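Local coordinates for protein-glutamine gamma-glutamyltransferase (Pseudomonas aeruginosa PAO1, PDB 6G49) that shows transglutaminase activity in vitro, linking protein glutamine to lysine side chains, and is critical for the viability of the bacterium, at residues L124-D130 / Y154-P160; A97-Q101 / L136-F140; R68-W73 / Y267-E271; Y72-T77 / H287-E291. All blocks are in the same frame, centred on the assembly; numbering follows the deposited sequence.

Interaction 1: residues L124-D130 / Y154-P160; sequences LDVAQTD and YRVSSWP
Ala127 to Thr129 pair with Val156 to Ser158 as antiparallel strands, and 127-129 is an outermost strand of a six-stranded sheet. Backbone bonds hold the register. Gln128 and Ser157 form the hydrogen-bonded pair, with Gln128 N to Ser157 O at 2.8 Å. Val126, before its strand and preceded by a cis peptide bond, and Trp159, after its own, bond both ways. CA-H...O contacts fill the gaps, among them Ser158 CA to Val126 O at 3.2 Å.

Side chains close both ends. Ser158 OG gives its hydrogen to Leu124 O at 2.7 Å and also bonds Tyr109, on the next strand. Apolar contact is thin: Ala127 CB lies 4.1 Å from Val156 CG1. Gln128 CG, anti to the carbonyl carbon (chi1 -54°), lies 3.7 Å from Trp159 CZ3, and the chi2 bend turns the amide back until NE2 bonds Ala127 O. At the far end Asp130 OD1 takes the Arg155 N-H at 3.0 Å, nearly straight, from above the carboxylate plane. Asp130 OD2 lies 3.4 Å from Arg155 CG.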
loop_
_atom_site.group_PDB
_atom_site.type_symbol
_atom_site.label_atom_id
_atom_site.label_comp_id
_atom_site.label_asym_id
_atom_site.label_seq_id
_atom_site.Cartn_x
_atom_site.Cartn_y
_atom_site.Cartn_z
ATOM N N LEU A 124 7.065 3.727 -8.190
ATOM C CA LEU A 124 6.488 2.411 -8.498
ATOM C C LEU A 124 7.470 1.323 -8.056
ATOM O O LEU A 124 8.687 1.404 -8.215
ATOM C CB LEU A 124 6.254 2.269 -10.004
ATOM C CG LEU A 124 5.456 3.360 -10.698
ATOM C CD1 LEU A 124 5.472 3.093 -12.190
ATOM C CD2 LEU A 124 3.999 3.446 -10.200
ATOM N N ASP A 125 6.913 0.268 -7.451
ATOM C CA ASP A 125 7.714 -0.890 -7.038
ATOM C C ASP A 125 8.231 -1.598 -8.304
ATOM O O ASP A 125 7.606 -1.527 -9.344
ATOM C CB ASP A 125 6.831 -1.819 -6.177
ATOM C CG ASP A 125 7.549 -2.749 -5.221
ATOM O OD1 ASP A 125 8.564 -2.350 -4.664
ATOM O OD2 ASP A 125 7.023 -3.875 -5.010
ATOM N N VAL A 126 9.434 -2.242 -8.250
ATOM C CA VAL A 126 10.505 -2.065 -7.315
ATOM C C VAL A 126 11.410 -0.975 -7.911
ATOM O O VAL A 126 11.821 -1.083 -9.092
ATOM C CB VAL A 126 11.303 -3.360 -7.116
ATOM C CG1 VAL A 126 12.581 -3.109 -6.355
ATOM C CG2 VAL A 126 10.461 -4.399 -6.391
ATOM N N ALA A 127 11.749 0.010 -7.098
ATOM C CA ALA A 127 12.400 1.211 -7.588
ATOM C C ALA A 127 13.893 1.224 -7.282
ATOM O O ALA A 127 14.384 0.767 -6.250
ATOM C CB ALA A 127 11.792 2.452 -6.993
ATOM N N GLN A 128 14.613 1.891 -8.213
ATOM C CA GLN A 128 15.990 2.361 -8.054
ATOM C C GLN A 128 16.048 3.852 -8.439
ATOM O O GLN A 128 15.278 4.259 -9.324
ATOM C CB GLN A 128 16.940 1.578 -8.971
ATOM C CG GLN A 128 16.845 0.084 -8.784
ATOM C CD GLN A 128 17.590 -0.403 -7.579
ATOM O OE1 GLN A 128 18.702 -0.909 -7.743
ATOM N NE2 GLN A 128 16.979 -0.300 -6.380
ATOM N N THR A 129 16.878 4.660 -7.769
ATOM C CA THR A 129 16.937 6.086 -8.081
ATOM C C THR A 129 18.403 6.461 -8.262
ATOM O O THR A 129 19.307 5.689 -7.933
ATOM C CB THR A 129 16.325 7.008 -7.011
ATOM O OG1 THR A 129 17.250 7.182 -5.939
ATOM C CG2 THR A 129 15.002 6.464 -6.495
ATOM N N ASP A 130 18.592 7.683 -8.738
ATOM C CA ASP A 130 19.923 8.273 -8.838
ATOM C C ASP A 130 20.332 9.054 -7.581
ATOM O O ASP A 130 21.309 9.832 -7.610
ATOM C CB ASP A 130 19.961 9.203 -10.056
ATOM C CG ASP A 130 19.111 10.464 -9.926
ATOM O OD1 ASP A 130 18.121 10.518 -9.133
ATOM O OD2 ASP A 130 19.414 11.447 -10.632
ATOM N N TYR A 154 14.282 13.877 -8.788
ATOM C CA TYR A 154 15.018 12.649 -8.817
ATOM C C TYR A 154 14.566 11.794 -9.981
ATOM O O TYR A 154 13.469 11.959 -10.514
ATOM C CB TYR A 154 14.933 11.868 -7.493
ATOM C CG TYR A 154 13.562 11.475 -7.015
ATOM C CD1 TYR A 154 12.831 12.331 -6.233
ATOM C CD2 TYR A 154 13.053 10.194 -7.229
ATOM C CE1 TYR A 154 11.560 11.981 -5.793
ATOM C CE2 TYR A 154 11.805 9.819 -6.750
ATOM C CZ TYR A 154 11.065 10.701 -5.988
ATOM O OH TYR A 154 9.813 10.408 -5.499
ATOM N N ARG A 155 15.476 10.927 -10.406
ATOM C CA ARG A 155 15.286 10.038 -11.539
ATOM C C ARG A 155 15.105 8.628 -11.033
ATOM O O ARG A 155 15.782 8.214 -10.123
ATOM C CB ARG A 155 16.473 10.153 -12.494
ATOM C CG ARG A 155 16.828 11.594 -12.823
ATOM C CD ARG A 155 17.862 11.681 -13.930
ATOM N NE ARG A 155 17.501 10.790 -15.016
ATOM C CZ ARG A 155 16.922 11.178 -16.144
ATOM N NH1 ARG A 155 16.655 12.460 -16.360
ATOM N NH2 ARG A 155 16.621 10.278 -17.067
ATOM N N VAL A 156 14.187 7.903 -11.649
ATOM C CA VAL A 156 13.793 6.560 -11.194
ATOM C C VAL A 156 13.795 5.575 -12.370
ATOM O O VAL A 156 13.322 5.928 -13.448
ATOM C CB VAL A 156 12.399 6.581 -10.551
ATOM C CG1 VAL A 156 12.044 5.225 -9.946
ATOM C CG2 VAL A 156 12.276 7.720 -9.518
ATOM N N SER A 157 14.139 4.319 -12.046
ATOM C CA SER A 157 13.845 3.147 -12.815
ATOM C C SER A 157 13.081 2.169 -11.914
ATOM O O SER A 157 13.551 1.888 -10.820
ATOM C CB SER A 157 15.114 2.466 -13.304
ATOM O OG SER A 157 15.734 3.245 -14.322
ATOM N N SER A 158 11.966 1.661 -12.415
ATOM C CA SER A 158 11.158 0.661 -11.662
ATOM C C SER A 158 10.971 -0.598 -12.518
ATOM O O SER A 158 10.713 -0.522 -13.712
ATOM C CB SER A 158 9.831 1.268 -11.323
ATOM O OG SER A 158 9.956 2.306 -10.360
ATOM N N TRP A 159 10.891 -1.736 -11.816
ATOM C CA TRP A 159 10.584 -3.040 -12.379
ATOM C C TRP A 159 9.344 -3.599 -11.698
ATOM O O TRP A 159 9.460 -4.261 -10.656
ATOM C CB TRP A 159 11.763 -3.976 -12.123
ATOM C CG TRP A 159 12.932 -3.711 -13.021
ATOM C CD1 TRP A 159 13.227 -4.366 -14.191
ATOM C CD2 TRP A 159 13.955 -2.717 -12.840
ATOM N NE1 TRP A 159 14.337 -3.810 -14.768
ATOM C CE2 TRP A 159 14.839 -2.833 -13.945
ATOM C CE3 TRP A 159 14.264 -1.786 -11.840
ATOM C CZ2 TRP A 159 15.961 -2.016 -14.077
ATOM C CZ3 TRP A 159 15.374 -0.969 -11.984
ATOM C CH2 TRP A 159 16.192 -1.070 -13.104
ATOM N N PRO A 160 8.147 -3.304 -12.215
ATOM C CA PRO A 160 6.914 -3.675 -11.535
ATOM C C PRO A 160 6.755 -5.202 -11.409
ATOM O O PRO A 160 6.024 -5.661 -10.530
ATOM C CB PRO A 160 5.832 -3.100 -12.440
ATOM C CG PRO A 160 6.510 -1.900 -13.074
ATOM C CD PRO A 160 7.908 -2.415 -13.370
#

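Interaction 2: residues A97-Q101 / L136-F140; sequences ALHWQ and LMSDF
Trp100 CG stands between its backbone N and carbonyl carbon (chi1 69°), which turns the pyrrole part of the indole to Leu136, with Leu136 CD2 3.6 Å from Trp100 NE1. Phe140 CG is anti to its carbonyl carbon (chi1 -60°), and the ring reaches back to His99 and Trp100. Its edge meets Trp100 CB and His99 O: Phe140 CE1 lies 3.7 Å from Trp100 CB, and Phe140 CZ lies 3.6 Å from His99 O, which sits in the ring plane. The His99 edge is turned toward the Phe140 face in an offset edge-to-face pair, centroids 5.8 Å apart and planes at 64°.

Met137 to Phe140 form a type I beta turn, closed by Phe140 N to Met137 O. The turn joins strands 134-136 and 142-144. It carries Ser138, whose O is 3.2 Å from His99 CE1. Arg164 makes a cation-pi contact with Phe140. No hydrogen bond crosses between 97-101 and 136-140, so this buried contact rests on ring and apolar packing and on the carbonyl oxygens of His99 and Ser138 meeting rings.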
loop_
_atom_site.group_PDB
_atom_site.type_symbol
_atom_site.label_atom_id
_atom_site.label_comp_id
_atom_site.label_asym_id
_atom_site.label_seq_id
_atom_site.Cartn_x
_atom_site.Cartn_y
_atom_site.Cartn_z
ATOM N N ALA A 97 20.586 -9.333 -4.038
ATOM C CA ALA A 97 19.943 -10.317 -4.913
ATOM C C ALA A 97 19.056 -11.299 -4.129
ATOM O O ALA A 97 18.098 -11.842 -4.694
ATOM C CB ALA A 97 20.994 -11.047 -5.711
ATOM N N LEU A 98 19.355 -11.544 -2.847
ATOM C CA LEU A 98 18.433 -12.336 -1.990
ATOM C C LEU A 98 17.142 -11.537 -1.761
ATOM O O LEU A 98 16.052 -12.086 -1.527
ATOM C CB LEU A 98 19.108 -12.694 -0.659
ATOM C CG LEU A 98 19.326 -11.532 0.305
ATOM C CD1 LEU A 98 18.142 -11.358 1.242
ATOM C CD2 LEU A 98 20.609 -11.737 1.095
ATOM N N HIS A 99 17.250 -10.211 -1.832
ATOM C CA HIS A 99 16.103 -9.467 -1.641
ATOM C C HIS A 99 15.225 -9.571 -2.891
ATOM O O HIS A 99 14.076 -9.827 -2.728
ATOM C CB HIS A 99 16.384 -8.066 -1.077
ATOM C CG HIS A 99 16.024 -7.988 0.368
ATOM N ND1 HIS A 99 14.691 -7.804 0.819
ATOM C CD2 HIS A 99 16.797 -8.152 1.471
ATOM C CE1 HIS A 99 14.698 -7.850 2.138
ATOM N NE2 HIS A 99 15.981 -8.057 2.565
ATOM N N TRP A 100 15.762 -9.386 -4.113
ATOM C CA TRP A 100 14.909 -9.245 -5.291
ATOM C C TRP A 100 15.699 -9.475 -6.590
ATOM O O TRP A 100 16.898 -9.432 -6.580
ATOM C CB TRP A 100 14.213 -7.889 -5.320
ATOM C CG TRP A 100 15.088 -6.694 -5.552
ATOM C CD1 TRP A 100 15.996 -6.166 -4.685
ATOM C CD2 TRP A 100 15.127 -5.859 -6.718
ATOM N NE1 TRP A 100 16.575 -5.058 -5.234
ATOM C CE2 TRP A 100 16.073 -4.852 -6.484
ATOM C CE3 TRP A 100 14.452 -5.859 -7.939
ATOM C CZ2 TRP A 100 16.358 -3.856 -7.412
ATOM C CZ3 TRP A 100 14.711 -4.857 -8.848
ATOM C CH2 TRP A 100 15.675 -3.887 -8.592
ATOM N N GLN A 101 14.959 -9.721 -7.659
ATOM C CA GLN A 101 15.487 -10.005 -8.969
ATOM C C GLN A 101 14.671 -9.212 -9.989
ATOM O O GLN A 101 13.474 -9.334 -10.103
ATOM C CB GLN A 101 15.380 -11.516 -9.240
ATOM C CG GLN A 101 15.791 -11.961 -10.648
ATOM C CD GLN A 101 15.246 -13.337 -10.979
ATOM O OE1 GLN A 101 14.428 -13.513 -11.884
ATOM N NE2 GLN A 101 15.653 -14.326 -10.198
ATOM N N LEU A 136 16.994 1.571 -1.167
ATOM C CA LEU A 136 15.886 0.640 -1.185
ATOM C C LEU A 136 16.012 -0.239 0.057
ATOM O O LEU A 136 17.020 -0.953 0.235
ATOM C CB LEU A 136 15.915 -0.190 -2.454
ATOM C CG LEU A 136 14.760 -1.158 -2.629
ATOM C CD1 LEU A 136 13.490 -0.412 -2.939
ATOM C CD2 LEU A 136 15.074 -2.199 -3.698
ATOM N N MET A 137 15.007 -0.190 0.920
ATOM C CA MET A 137 15.068 -0.917 2.199
ATOM C C MET A 137 14.466 -2.320 2.036
ATOM O O MET A 137 13.962 -2.716 0.960
ATOM C CB MET A 137 14.377 -0.105 3.304
ATOM C CG MET A 137 14.859 1.321 3.461
ATOM S SD MET A 137 16.685 1.394 3.705
ATOM C CE MET A 137 16.686 0.886 5.428
ATOM N N SER A 138 14.517 -3.113 3.123
ATOM C CA SER A 138 14.144 -4.501 3.119
ATOM C C SER A 138 12.658 -4.705 2.779
ATOM O O SER A 138 12.325 -5.770 2.277
ATOM C CB SER A 138 14.456 -5.179 4.480
ATOM O OG SER A 138 14.187 -4.359 5.607
ATOM N N ASP A 139 11.813 -3.676 3.004
ATOM C CA ASP A 139 10.389 -3.748 2.693
ATOM C C ASP A 139 10.080 -3.070 1.338
ATOM O O ASP A 139 8.904 -2.689 1.086
ATOM C CB ASP A 139 9.570 -3.138 3.824
ATOM C CG ASP A 139 9.736 -1.633 3.953
ATOM O OD1 ASP A 139 10.791 -1.121 3.424
ATOM O OD2 ASP A 139 8.889 -0.980 4.602
ATOM N N PHE A 140 11.132 -2.840 0.526
ATOM C CA PHE A 140 11.020 -2.348 -0.856
ATOM C C PHE A 140 10.480 -0.921 -0.882
ATOM O O PHE A 140 9.879 -0.544 -1.857
ATOM C CB PHE A 140 10.147 -3.275 -1.691
ATOM C CG PHE A 140 10.685 -4.683 -1.756
ATOM C CD1 PHE A 140 11.721 -4.984 -2.615
ATOM C CD2 PHE A 140 10.262 -5.663 -0.870
ATOM C CE1 PHE A 140 12.323 -6.239 -2.609
ATOM C CE2 PHE A 140 10.862 -6.909 -0.871
ATOM C CZ PHE A 140 11.876 -7.195 -1.744
#

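Interaction 3: residues R68-W73 / Y267-E271; sequences REQLYW and YQGGE
Trp73 and Tyr267 form the tight end, an antiparallel hydrogen-bonded pair bonded both ways, with Trp73 N to Tyr267 O at 2.8 Å. Their side chains share one face of the sheet, where Trp73 NE1 gives a nearly straight bond (167°) to Gly269 O at 2.9 Å. Tyr72 and Gln268 share the other, and Gln268 CG sits over the centre of the Tyr72 ring, 3.6 Å from its centroid, in a CH-pi contact. The bend at chi2 (-69°) swings the Gln268 amide toward the 3-10 segment 68-70, where NE2 makes a weak bond to Arg68 O.

This pairing joins strand 72-81 to strand 267-268 in the large antiparallel sheet. Tyr72 OH bonds Asp303, an active-site residue by similarity. Leu71 centres an inverse gamma turn, and its O accepts from Gly269 N at 2.8 Å.

The Arg68 end is more open: Arg68 is partly exposed, and a water bridges its NH1 and Gln268 OE1. Yet the bonds are short, Arg68 NH1 and NH2 reaching one acceptor, Gly270 O, at 3.0 and 2.7 Å.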
loop_
_atom_site.group_PDB
_atom_site.type_symbol
_atom_site.label_atom_id
_atom_site.label_comp_id
_atom_site.label_asym_id
_atom_site.label_seq_id
_atom_site.Cartn_x
_atom_site.Cartn_y
_atom_site.Cartn_z
ATOM N N ARG A 68 -3.637 3.624 -15.770
ATOM C CA ARG A 68 -3.850 4.142 -14.430
ATOM C C ARG A 68 -3.781 3.043 -13.386
ATOM O O ARG A 68 -3.332 3.272 -12.265
ATOM C CB ARG A 68 -5.261 4.681 -14.238
ATOM C CG ARG A 68 -5.448 6.051 -14.817
ATOM C CD ARG A 68 -6.818 6.499 -14.380
ATOM N NE ARG A 68 -6.880 7.925 -14.567
ATOM C CZ ARG A 68 -6.290 8.798 -13.758
ATOM N NH1 ARG A 68 -5.785 8.400 -12.600
ATOM N NH2 ARG A 68 -6.195 10.065 -14.134
ATOM N N GLU A 69 -4.189 1.835 -13.793
ATOM C CA GLU A 69 -4.317 0.695 -12.900
ATOM C C GLU A 69 -2.950 0.279 -12.391
ATOM O O GLU A 69 -2.887 -0.438 -11.446
ATOM C CB GLU A 69 -4.935 -0.514 -13.634
ATOM C CG GLU A 69 -6.146 -0.118 -14.435
ATOM C CD GLU A 69 -5.851 0.354 -15.854
ATOM O OE1 GLU A 69 -5.979 1.568 -16.094
ATOM O OE2 GLU A 69 -5.468 -0.494 -16.700
ATOM N N GLN A 70 -1.880 0.687 -13.075
ATOM C CA GLN A 70 -0.563 0.336 -12.697
ATOM C C GLN A 70 0.106 1.425 -11.828
ATOM O O GLN A 70 1.242 1.215 -11.437
ATOM C CB GLN A 70 0.297 0.159 -13.953
ATOM C CG GLN A 70 -0.120 -1.107 -14.707
ATOM C CD GLN A 70 0.578 -1.322 -16.031
ATOM O OE1 GLN A 70 1.684 -0.836 -16.286
ATOM N NE2 GLN A 70 -0.087 -2.081 -16.886
ATOM N N LEU A 71 -0.529 2.595 -11.646
ATOM C CA LEU A 71 0.114 3.732 -11.031
ATOM C C LEU A 71 -0.048 3.665 -9.505
ATOM O O LEU A 71 -0.735 4.471 -8.866
ATOM C CB LEU A 71 -0.468 5.008 -11.594
ATOM C CG LEU A 71 -0.239 5.195 -13.093
ATOM C CD1 LEU A 71 -0.812 6.511 -13.510
ATOM C CD2 LEU A 71 1.237 5.113 -13.438
ATOM N N TYR A 72 0.566 2.644 -8.940
ATOM C CA TYR A 72 0.698 2.479 -7.487
ATOM C C TYR A 72 2.051 2.999 -7.039
ATOM O O TYR A 72 3.076 2.332 -7.171
ATOM C CB TYR A 72 0.506 1.012 -7.079
ATOM C CG TYR A 72 -0.941 0.597 -7.106
ATOM C CD1 TYR A 72 -1.567 0.246 -8.281
ATOM C CD2 TYR A 72 -1.678 0.486 -5.935
ATOM C CE1 TYR A 72 -2.891 -0.116 -8.296
ATOM C CE2 TYR A 72 -3.013 0.094 -5.931
ATOM C CZ TYR A 72 -3.618 -0.222 -7.135
ATOM O OH TYR A 72 -4.911 -0.631 -7.116
ATOM N N TRP A 73 2.028 4.205 -6.490
ATOM C CA TRP A 73 3.187 4.927 -6.004
ATOM C C TRP A 73 3.495 4.535 -4.558
ATOM O O TRP A 73 2.851 5.081 -3.651
ATOM C CB TRP A 73 3.034 6.443 -6.148
ATOM C CG TRP A 73 2.580 6.902 -7.492
ATOM C CD1 TRP A 73 1.316 7.238 -7.844
ATOM C CD2 TRP A 73 3.374 7.028 -8.693
ATOM N NE1 TRP A 73 1.259 7.559 -9.183
ATOM C CE2 TRP A 73 2.506 7.445 -9.704
ATOM C CE3 TRP A 73 4.724 6.820 -8.966
ATOM C CZ2 TRP A 73 2.952 7.652 -11.014
ATOM C CZ3 TRP A 73 5.167 7.028 -10.256
ATOM C CH2 TRP A 73 4.281 7.463 -11.223
ATOM N N TYR A 267 0.396 6.494 -2.900
ATOM C CA TYR A 267 -0.592 7.192 -3.687
ATOM C C TYR A 267 -0.990 6.266 -4.835
ATOM O O TYR A 267 -0.181 5.415 -5.226
ATOM C CB TYR A 267 -0.017 8.497 -4.258
ATOM C CG TYR A 267 0.388 9.486 -3.207
ATOM C CD1 TYR A 267 1.611 9.396 -2.557
ATOM C CD2 TYR A 267 -0.531 10.430 -2.773
ATOM C CE1 TYR A 267 1.949 10.270 -1.525
ATOM C CE2 TYR A 267 -0.211 11.298 -1.736
ATOM C CZ TYR A 267 1.015 11.194 -1.108
ATOM O OH TYR A 267 1.310 12.063 -0.102
ATOM N N GLN A 268 -2.193 6.464 -5.377
ATOM C CA GLN A 268 -2.598 5.686 -6.541
ATOM C C GLN A 268 -3.172 6.674 -7.564
ATOM O O GLN A 268 -4.124 7.352 -7.230
ATOM C CB GLN A 268 -3.577 4.574 -6.186
ATOM C CG GLN A 268 -3.674 3.490 -7.229
ATOM C CD GLN A 268 -4.319 3.868 -8.539
ATOM O OE1 GLN A 268 -5.217 4.675 -8.561
ATOM N NE2 GLN A 268 -3.889 3.203 -9.609
ATOM N N GLY A 269 -2.630 6.581 -8.779
ATOM C CA GLY A 269 -3.198 7.303 -9.907
ATOM C C GLY A 269 -2.422 8.567 -10.190
ATOM O O GLY A 269 -1.220 8.593 -10.297
ATOM N N GLY A 270 -3.179 9.627 -10.421
ATOM C CA GLY A 270 -2.618 10.910 -10.774
ATOM C C GLY A 270 -3.482 11.613 -11.808
ATOM O O GLY A 270 -4.370 11.028 -12.390
ATOM N N GLU A 271 -3.197 12.884 -12.025
ATOM C CA GLU A 271 -3.946 13.717 -12.941
ATOM C C GLU A 271 -3.042 14.207 -14.072
ATOM O O GLU A 271 -2.037 14.823 -13.830
ATOM C CB GLU A 271 -4.488 14.903 -12.155
ATOM C CG GLU A 271 -5.414 14.540 -10.989
ATOM C CD GLU A 271 -4.722 13.948 -9.756
ATOM O OE1 GLU A 271 -3.878 14.596 -9.140
ATOM O OE2 GLU A 271 -5.059 12.821 -9.377
HETATM O O HOH W 1 -6.219 5.945 -10.801
#

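Interaction 4: residues Y72-T77 / H287-E291; sequences YWRALT and HAWVE
Strands 72-77 and 287-291 cross almost at a right angle (88°), with axes 8.7 Å apart, so no backbone bonds join them and side chains make the contact. At one end Tyr72 points the edge of its ring at the face of Trp289. Tyr72 CD2 sits over the indole, 3.6 Å from Trp289 CD2, and the planes are 78° apart, a T-shaped pair. The far rim of the indole reaches a backbone carbonyl, Trp289 CH2 lying 3.7 Å from Trp73 O. Tyr72 CE2 also meets the edge of His287 at CD2, 4.0 Å away.

Both strands belong to the large antiparallel sheet, where strand 261-265 lies between them and pairs with each. His287 is an active-site residue by similarity; its NE2 bonds Asp303 and its side chain packs on Cys243, consistent with a Cys-His-Asp triad as in transglutaminases.

At the other end Arg74, in the conformer described, forms a buried salt bridge with Glu291. The guanidinium approaches end-on, Arg74 NH2 to Glu291 OE2 at 2.6 Å and Arg74 NH1 to Glu291 OE1 at 3.1 Å. Its plane is turned 48° from the carboxylate. Glu291 has two further salt bridges, to Arg164 and Arg262, which probably favour its charged form. A water accepts from Arg74 NH2 and, weakly, from Trp289 NE1.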
loop_
_atom_site.group_PDB
_atom_site.type_symbol
_atom_site.label_atom_id
_atom_site.label_comp_id
_atom_site.label_asym_id
_atom_site.label_seq_id
_atom_site.Cartn_x
_atom_site.Cartn_y
_atom_site.Cartn_z
ATOM N N TYR A 72 0.566 2.644 -8.940
ATOM C CA TYR A 72 0.698 2.479 -7.487
ATOM C C TYR A 72 2.051 2.999 -7.039
ATOM O O TYR A 72 3.076 2.332 -7.171
ATOM C CB TYR A 72 0.506 1.012 -7.079
ATOM C CG TYR A 72 -0.941 0.597 -7.106
ATOM C CD1 TYR A 72 -1.567 0.246 -8.281
ATOM C CD2 TYR A 72 -1.678 0.486 -5.935
ATOM C CE1 TYR A 72 -2.891 -0.116 -8.296
ATOM C CE2 TYR A 72 -3.013 0.094 -5.931
ATOM C CZ TYR A 72 -3.618 -0.222 -7.135
ATOM O OH TYR A 72 -4.911 -0.631 -7.116
ATOM N N TRP A 73 2.028 4.205 -6.490
ATOM C CA TRP A 73 3.187 4.927 -6.004
ATOM C C TRP A 73 3.495 4.535 -4.558
ATOM O O TRP A 73 2.851 5.081 -3.651
ATOM C CB TRP A 73 3.034 6.443 -6.148
ATOM C CG TRP A 73 2.580 6.902 -7.492
ATOM C CD1 TRP A 73 1.316 7.238 -7.844
ATOM C CD2 TRP A 73 3.374 7.028 -8.693
ATOM N NE1 TRP A 73 1.259 7.559 -9.183
ATOM C CE2 TRP A 73 2.506 7.445 -9.704
ATOM C CE3 TRP A 73 4.724 6.820 -8.966
ATOM C CZ2 TRP A 73 2.952 7.652 -11.014
ATOM C CZ3 TRP A 73 5.167 7.028 -10.256
ATOM C CH2 TRP A 73 4.281 7.463 -11.223
ATOM N N ARG A 74 4.390 3.570 -4.357
ATOM C CA ARG A 74 4.758 3.137 -2.997
ATOM C C ARG A 74 5.513 4.261 -2.306
ATOM O O ARG A 74 6.430 4.873 -2.873
ATOM C CB ARG A 74 5.619 1.873 -2.919
ATOM C CG ARG A 74 5.970 1.423 -1.496
ATOM C CD ARG A 74 6.812 0.139 -1.426
ATOM N NE ARG A 74 6.229 -0.978 -2.145
ATOM C CZ ARG A 74 6.062 -2.195 -1.642
ATOM N NH1 ARG A 74 6.624 -2.486 -0.468
ATOM N NH2 ARG A 74 5.322 -3.081 -2.292
ATOM N N ALA A 75 5.128 4.531 -1.042
ATOM C CA ALA A 75 5.882 5.388 -0.130
ATOM C C ALA A 75 6.554 4.581 0.956
ATOM O O ALA A 75 7.777 4.689 1.166
ATOM C CB ALA A 75 5.012 6.448 0.463
ATOM N N LEU A 76 5.755 3.787 1.690
ATOM C CA LEU A 76 6.325 3.011 2.804
ATOM C C LEU A 76 5.423 1.805 3.034
ATOM O O LEU A 76 4.340 1.719 2.503
ATOM C CB LEU A 76 6.442 3.846 4.075
ATOM C CG LEU A 76 5.156 4.207 4.798
ATOM C CD1 LEU A 76 5.475 4.477 6.274
ATOM C CD2 LEU A 76 4.466 5.413 4.162
ATOM N N THR A 77 5.886 0.875 3.882
ATOM C CA THR A 77 5.048 -0.200 4.406
ATOM C C THR A 77 4.875 -0.005 5.893
ATOM O O THR A 77 5.729 0.586 6.579
ATOM C CB THR A 77 5.535 -1.639 4.158
ATOM O OG1 THR A 77 6.550 -1.997 5.115
ATOM C CG2 THR A 77 5.998 -1.860 2.738
ATOM N N HIS A 287 -3.320 6.566 -0.843
ATOM C CA HIS A 287 -3.934 5.248 -0.942
ATOM C C HIS A 287 -3.141 4.256 -0.093
ATOM O O HIS A 287 -1.990 4.452 0.181
ATOM C CB HIS A 287 -3.987 4.840 -2.408
ATOM C CG HIS A 287 -4.921 3.736 -2.726
ATOM N ND1 HIS A 287 -6.243 3.839 -2.380
ATOM C CD2 HIS A 287 -4.734 2.551 -3.339
ATOM C CE1 HIS A 287 -6.858 2.724 -2.801
ATOM N NE2 HIS A 287 -5.952 1.894 -3.377
ATOM N N ALA A 288 -3.834 3.192 0.272
ATOM C CA ALA A 288 -3.283 2.083 1.040
ATOM C C ALA A 288 -3.778 0.782 0.454
ATOM O O ALA A 288 -4.958 0.663 0.070
ATOM C CB ALA A 288 -3.663 2.189 2.488
ATOM N N TRP A 289 -2.872 -0.195 0.324
ATOM C CA TRP A 289 -3.162 -1.471 -0.209
ATOM C C TRP A 289 -2.382 -2.541 0.592
ATOM O O TRP A 289 -1.890 -2.244 1.698
ATOM C CB TRP A 289 -2.955 -1.534 -1.720
ATOM C CG TRP A 289 -1.565 -1.227 -2.200
ATOM C CD1 TRP A 289 -0.621 -2.114 -2.629
ATOM C CD2 TRP A 289 -1.015 0.085 -2.454
ATOM N NE1 TRP A 289 0.513 -1.460 -3.039
ATOM C CE2 TRP A 289 0.297 -0.114 -2.962
ATOM C CE3 TRP A 289 -1.445 1.402 -2.237
ATOM C CZ2 TRP A 289 1.139 0.948 -3.318
ATOM C CZ3 TRP A 289 -0.616 2.435 -2.614
ATOM C CH2 TRP A 289 0.667 2.206 -3.114
ATOM N N VAL A 290 -2.308 -3.739 0.037
ATOM C CA VAL A 290 -1.761 -4.910 0.776
ATOM C C VAL A 290 -0.702 -5.584 -0.095
ATOM O O VAL A 290 -0.783 -5.639 -1.313
ATOM C CB VAL A 290 -2.885 -5.884 1.164
ATOM C CG1 VAL A 290 -2.341 -7.161 1.832
ATOM C CG2 VAL A 290 -3.883 -5.192 2.065
ATOM N N GLU A 291 0.276 -6.197 0.569
ATOM C CA GLU A 291 1.082 -7.267 -0.075
ATOM C C GLU A 291 1.204 -8.421 0.907
ATOM O O GLU A 291 1.261 -8.233 2.152
ATOM C CB GLU A 291 2.423 -6.765 -0.610
ATOM C CG GLU A 291 3.351 -6.207 0.429
ATOM C CD GLU A 291 4.600 -5.556 -0.150
ATOM O OE1 GLU A 291 5.448 -5.104 0.625
ATOM O OE2 GLU A 291 4.700 -5.476 -1.382
HETATM O O HOH W 2 3.507 -1.493 -4.500
#

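Interactions 3 and 4 start from the same strand, 72-81, and share Tyr72 and Trp73; their centres are about 11 Å apart. Each ties the N-terminal part of this periplasmic domain to the transglutaminase-like part, across about 200 residues of chain. Interactions 1 and 2 are nested inside the loops these two close. They lie wholly in the N-terminal part, centres about 13 Å apart, their segments alternate along the chain, and they touch where Val126 and Gln128 pack on Trp100. Interaction 2 touches interaction 4 where Asp139 bonds Thr77, and interaction 1 touches interactions 3 and 4 where Leu124 packs on Trp73. The N-terminal part thus packs directly beside the probable catalytic residues.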